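PDB 4R1D: Alpha/beta hydrolase from Pseudomonas aeruginosa PAO1, which binds calcium and the immunity partner Tli4, and probably acts as a lipase effector of the H2 type VI secretion system. Local coordinates for residues A[195-200]-A[554-559]; A[292-297]-A[311-316]. All blocks are in the same frame, centred on the assembly; numbering follows the deposited sequence.

Interaction 1. Residues A[195-200]-A[554-559]; sequences LRASRY and KITQLA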
# COMPACT_ATOMS: atom_id res chain seq x y z
N LEU A 195 -33.01 -14.83 -16.19
CA LEU A 195 -33.90 -15.60 -15.34
C LEU A 195 -33.08 -16.57 -14.50
O LEU A 195 -33.30 -16.72 -13.30
CB LEU A 195 -34.93 -16.36 -16.19
CG LEU A 195 -35.98 -17.18 -15.43
CD1 LEU A 195 -36.73 -16.33 -14.40
CD2 LEU A 195 -36.96 -17.80 -16.43
N ARG A 196 -32.12 -17.22 -15.14
CA ARG A 196 -31.25 -18.14 -14.43
C ARG A 196 -30.50 -17.39 -13.33
O ARG A 196 -30.38 -17.87 -12.21
CB ARG A 196 -30.26 -18.78 -15.38
CG ARG A 196 -29.18 -19.57 -14.67
CD ARG A 196 -29.78 -20.72 -13.86
NE ARG A 196 -29.26 -22.05 -14.23
CZ ARG A 196 -28.64 -22.36 -15.36
NH1 ARG A 196 -28.44 -21.45 -16.31
NH2 ARG A 196 -28.23 -23.60 -15.56
N ALA A 197 -29.96 -16.23 -13.67
CA ALA A 197 -29.14 -15.51 -12.71
C ALA A 197 -29.98 -15.06 -11.53
O ALA A 197 -29.49 -14.99 -10.40
CB ALA A 197 -28.45 -14.32 -13.38
N SER A 198 -31.25 -14.76 -11.78
CA SER A 198 -32.13 -14.25 -10.73
C SER A 198 -32.42 -15.30 -9.65
O SER A 198 -32.99 -14.98 -8.61
CB SER A 198 -33.45 -13.74 -11.32
OG SER A 198 -34.30 -14.81 -11.69
N ARG A 199 -32.04 -16.54 -9.91
CA ARG A 199 -32.23 -17.59 -8.93
C ARG A 199 -31.22 -17.52 -7.80
O ARG A 199 -31.38 -18.19 -6.78
CB ARG A 199 -32.22 -18.96 -9.62
CG ARG A 199 -33.33 -19.07 -10.66
CD ARG A 199 -33.54 -20.49 -11.13
NE ARG A 199 -33.23 -20.67 -12.55
CZ ARG A 199 -34.13 -20.65 -13.53
NH1 ARG A 199 -35.42 -20.45 -13.26
NH2 ARG A 199 -33.75 -20.82 -14.79
N TYR A 200 -30.19 -16.70 -7.98
CA TYR A 200 -29.12 -16.58 -6.98
C TYR A 200 -29.20 -15.28 -6.19
O TYR A 200 -29.70 -14.28 -6.68
CB TYR A 200 -27.75 -16.66 -7.66
CG TYR A 200 -27.50 -17.98 -8.32
CD1 TYR A 200 -26.89 -19.03 -7.64
CD2 TYR A 200 -27.88 -18.19 -9.64
CE1 TYR A 200 -26.66 -20.24 -8.25
CE2 TYR A 200 -27.66 -19.40 -10.26
CZ TYR A 200 -27.05 -20.42 -9.56
OH TYR A 200 -26.83 -21.62 -10.19
N LYS A 554 -22.83 -13.52 -17.18
CA LYS A 554 -22.29 -14.61 -17.98
C LYS A 554 -21.63 -15.71 -17.13
O LYS A 554 -21.91 -16.90 -17.33
CB LYS A 554 -21.33 -14.08 -19.04
CG LYS A 554 -22.03 -13.27 -20.16
CD LYS A 554 -23.02 -14.14 -20.95
CE LYS A 554 -23.64 -13.37 -22.12
NZ LYS A 554 -24.37 -14.26 -23.09
N ILE A 555 -20.79 -15.32 -16.18
CA ILE A 555 -20.11 -16.29 -15.33
C ILE A 555 -21.10 -17.14 -14.53
O ILE A 555 -20.90 -18.33 -14.35
CB ILE A 555 -19.12 -15.58 -14.37
CG1 ILE A 555 -17.97 -14.98 -15.18
CG2 ILE A 555 -18.62 -16.58 -13.27
CD1 ILE A 555 -17.18 -13.85 -14.48
N THR A 556 -22.16 -16.49 -14.06
CA THR A 556 -23.22 -17.15 -13.28
C THR A 556 -23.89 -18.32 -14.02
O THR A 556 -24.37 -19.27 -13.38
CB THR A 556 -24.27 -16.09 -12.86
OG1 THR A 556 -23.65 -15.13 -12.00
CG2 THR A 556 -25.43 -16.72 -12.13
N GLN A 557 -23.91 -18.27 -15.34
CA GLN A 557 -24.50 -19.36 -16.12
C GLN A 557 -23.80 -20.70 -15.83
O GLN A 557 -24.37 -21.77 -16.02
CB GLN A 557 -24.47 -19.04 -17.61
CG GLN A 557 -25.09 -17.68 -17.97
CD GLN A 557 -26.46 -17.45 -17.33
OE1 GLN A 557 -26.69 -16.43 -16.65
NE2 GLN A 557 -27.37 -18.38 -17.55
N LEU A 558 -22.56 -20.61 -15.33
CA LEU A 558 -21.77 -21.79 -14.98
C LEU A 558 -22.07 -22.35 -13.59
O LEU A 558 -21.63 -23.45 -13.26
CB LEU A 558 -20.28 -21.47 -15.10
CG LEU A 558 -19.86 -21.06 -16.51
CD1 LEU A 558 -18.41 -20.60 -16.52
CD2 LEU A 558 -20.07 -22.22 -17.48
N ALA A 559 -22.80 -21.60 -12.78
CA ALA A 559 -23.04 -22.01 -11.40
C ALA A 559 -23.93 -23.24 -11.39
O ALA A 559 -24.87 -23.33 -12.17
CB ALA A 559 -23.69 -20.88 -10.62
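Thr556 lies against Ala197 and Tyr200, where the last helix of an alpha/beta hydrolase fold, 542-556, meets the end of helix 191-197. Type I turns run from Ala197 to Tyr200 and from Thr556 to Ala559. Segment 195-200 then runs into strand 201-206, an outermost strand of the parallel sheet. Thr556 CG2 is anti to its backbone N and carries the apolar contact. It sits 3.9 Å from Ala197 CA and 3.8 Å from Tyr200 CD2, oblique to the ring. The hydroxyl OG1 bonds instead to Val552 O, within its own helix. The Thr556 side chain also comes about 3 Å from that of Phe202, a calcium ligand.

Gln557 starts out away from the other segment, but its bent chain brings the amide back beside Arg196. The two side chains slide past each other in opposite directions. Their amide and guanidinium planes are 60° apart, and the amide lies at the guanidinium edge. Arg196 CG is anti to the backbone N (chi1 171°), which sets this methylene beside the Gln557 amide. The Arg196 side chain also touches Trp561.

Ala559 closes its turn with a bond from its N to Thr556 O of 2.9 Å. Its methyl group meets the phenol end of Tyr200, again oblique to the ring, with CB 3.6 Å from Tyr200 CZ. The Tyr200 hydroxyl is hydrogen-bonded to Asp560 O, just after Ala559, while Tyr200 OH stands 3.3 Å from Ala559 CB.

Interaction 2. Residues A[292-297]-A[311-316]; sequences HHMRCG and GEVTAI
Val313 points its side chain at the last turn of helix 289-296, and both methyl groups are used. CG1 is anti to the backbone N (chi1 176°) and lies near Met294, 4.1 Å from Met294 CG. CG2 lies 3.8 Å from Gly297 CA. His293 O faces the branch of Val313, with Val313 CG2 3.4 Å away. That oxygen already accepts a bond from Gly297 N, at 2.9 Å. Gly297 has positive phi and is the first residue to leave the helix.

Met294 crosses both Val313 and Thr314 at about a right angle. The chain bends at chi3 (74°), and this turn brings CE near Thr314. Met294 CE ends 4.2 Å from Thr314 CG2. The Met294 side chain also touches Leu378.

Thr314 sets its hydroxyl facing the Met294 backbone, with OG1 3.0 Å from Met294 O. Its hydrogen bond, however, goes to Ala310 O, one turn back in its own helix.

The short helix segments approach to 7.1 Å between axes, with their directions 123° apart. Both helices belong to the long insertion between strands 274-280 and 427-432 of the parallel sheet. This placement is consistent with a cap region, as in other alpha/beta hydrolases. Around them, Arg295 forms a salt bridge with Asp461, and Gly311 N bonds to Glu463.

No hydrogen bond or salt bridge joins the two segments. The Val313 methyls pack against the His293 carbonyl and Gly297, and Met294 CG and CE against Val313 and Thr314. His293 O is already bonded by Gly297 N, and Thr314 OG1 by Ala310 O. The contact therefore rests on shape and apolar packing, not on directional bonds between the helices.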
# COMPACT_ATOMS: atom_id res chain seq x y z
N HIS A 292 8.21 7.12 -14.37
CA HIS A 292 7.98 8.55 -14.24
C HIS A 292 7.92 8.94 -12.77
O HIS A 292 8.60 9.86 -12.33
CB HIS A 292 6.67 8.98 -14.90
CG HIS A 292 6.27 10.38 -14.56
ND1 HIS A 292 5.60 10.70 -13.40
CD2 HIS A 292 6.51 11.56 -15.19
CE1 HIS A 292 5.41 12.01 -13.34
NE2 HIS A 292 5.96 12.55 -14.42
N HIS A 293 7.09 8.22 -12.01
CA HIS A 293 6.86 8.60 -10.62
C HIS A 293 8.10 8.49 -9.74
O HIS A 293 8.35 9.36 -8.93
CB HIS A 293 5.69 7.79 -10.04
CG HIS A 293 4.42 7.97 -10.83
ND1 HIS A 293 3.37 7.08 -10.78
CD2 HIS A 293 4.06 8.94 -11.71
CE1 HIS A 293 2.41 7.50 -11.58
NE2 HIS A 293 2.80 8.62 -12.16
N MET A 294 8.89 7.43 -9.94
CA MET A 294 10.10 7.24 -9.17
C MET A 294 11.18 8.25 -9.53
O MET A 294 12.01 8.59 -8.69
CB MET A 294 10.63 5.81 -9.32
CG MET A 294 9.74 4.77 -8.64
SD MET A 294 10.44 3.12 -8.67
CE MET A 294 11.72 3.33 -7.43
N ARG A 295 11.18 8.74 -10.76
CA ARG A 295 12.19 9.73 -11.15
C ARG A 295 11.74 11.18 -11.00
O ARG A 295 12.58 12.08 -10.89
CB ARG A 295 12.71 9.46 -12.57
CG ARG A 295 13.48 8.15 -12.74
CD ARG A 295 14.68 8.10 -11.84
NE ARG A 295 15.57 9.24 -12.07
CZ ARG A 295 16.55 9.25 -12.98
NH1 ARG A 295 16.77 8.19 -13.73
NH2 ARG A 295 17.32 10.32 -13.11
N CYS A 296 10.43 11.43 -10.98
CA CYS A 296 9.91 12.81 -11.02
C CYS A 296 8.92 13.18 -9.91
O CYS A 296 8.56 14.35 -9.80
CB CYS A 296 9.19 13.09 -12.34
SG CYS A 296 10.13 12.71 -13.83
N GLY A 297 8.45 12.20 -9.16
CA GLY A 297 7.33 12.41 -8.25
C GLY A 297 6.00 12.25 -8.97
O GLY A 297 5.95 12.21 -10.20
N GLY A 311 12.78 11.49 -4.71
CA GLY A 311 13.24 10.96 -3.44
C GLY A 311 12.07 10.49 -2.58
O GLY A 311 12.18 9.48 -1.88
N GLU A 312 10.97 11.22 -2.61
CA GLU A 312 9.80 10.86 -1.81
C GLU A 312 9.17 9.57 -2.30
O GLU A 312 8.86 8.68 -1.51
CB GLU A 312 8.78 12.00 -1.81
CG GLU A 312 9.28 13.19 -1.00
CD GLU A 312 8.29 14.34 -0.92
OE1 GLU A 312 7.22 14.28 -1.55
OE2 GLU A 312 8.62 15.33 -0.24
N VAL A 313 8.99 9.45 -3.60
CA VAL A 313 8.36 8.26 -4.14
C VAL A 313 9.28 7.08 -3.99
O VAL A 313 8.87 6.00 -3.59
CB VAL A 313 8.02 8.43 -5.63
CG1 VAL A 313 7.45 7.12 -6.19
CG2 VAL A 313 7.03 9.57 -5.81
N THR A 314 10.55 7.29 -4.34
CA THR A 314 11.52 6.20 -4.32
C THR A 314 11.70 5.61 -2.92
O THR A 314 11.84 4.41 -2.77
CB THR A 314 12.86 6.68 -4.89
OG1 THR A 314 12.69 6.99 -6.29
CG2 THR A 314 13.93 5.61 -4.75
N ALA A 315 11.65 6.47 -1.90
CA ALA A 315 11.81 6.01 -0.52
C ALA A 315 10.76 4.97 -0.12
O ALA A 315 11.04 4.08 0.68
CB ALA A 315 11.74 7.20 0.44
N ILE A 316 9.56 5.12 -0.65
CA ILE A 316 8.50 4.16 -0.37
C ILE A 316 8.46 3.00 -1.38
O ILE A 316 8.54 1.82 -1.00
CB ILE A 316 7.15 4.88 -0.26
CG1 ILE A 316 7.24 6.00 0.78
CG2 ILE A 316 6.03 3.90 0.09
CD1 ILE A 316 6.04 6.91 0.79

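In the fold
Interaction 1 is partly buried and lies 28 Å from the centre of the chain. Interaction 2 is buried and lies 17 Å from it, on the opposite side. Their centres are 46 Å apart, and they share no helix or strand. Interaction 1 joins parts of the chain more than 350 residues apart and sits beside the parallel sheet, close to a calcium ligand. Interaction 2 is local, lies within that loop along the chain, and is away from the calcium site. The chemistry differs accordingly. At 195-200 and 554-559, an arginine, an amide and a phenol join the apolar contacts. At 292-297 and 311-316, valine methyls and a threonine hydroxyl lie close to backbone carbonyls, and methionine packs on side chains.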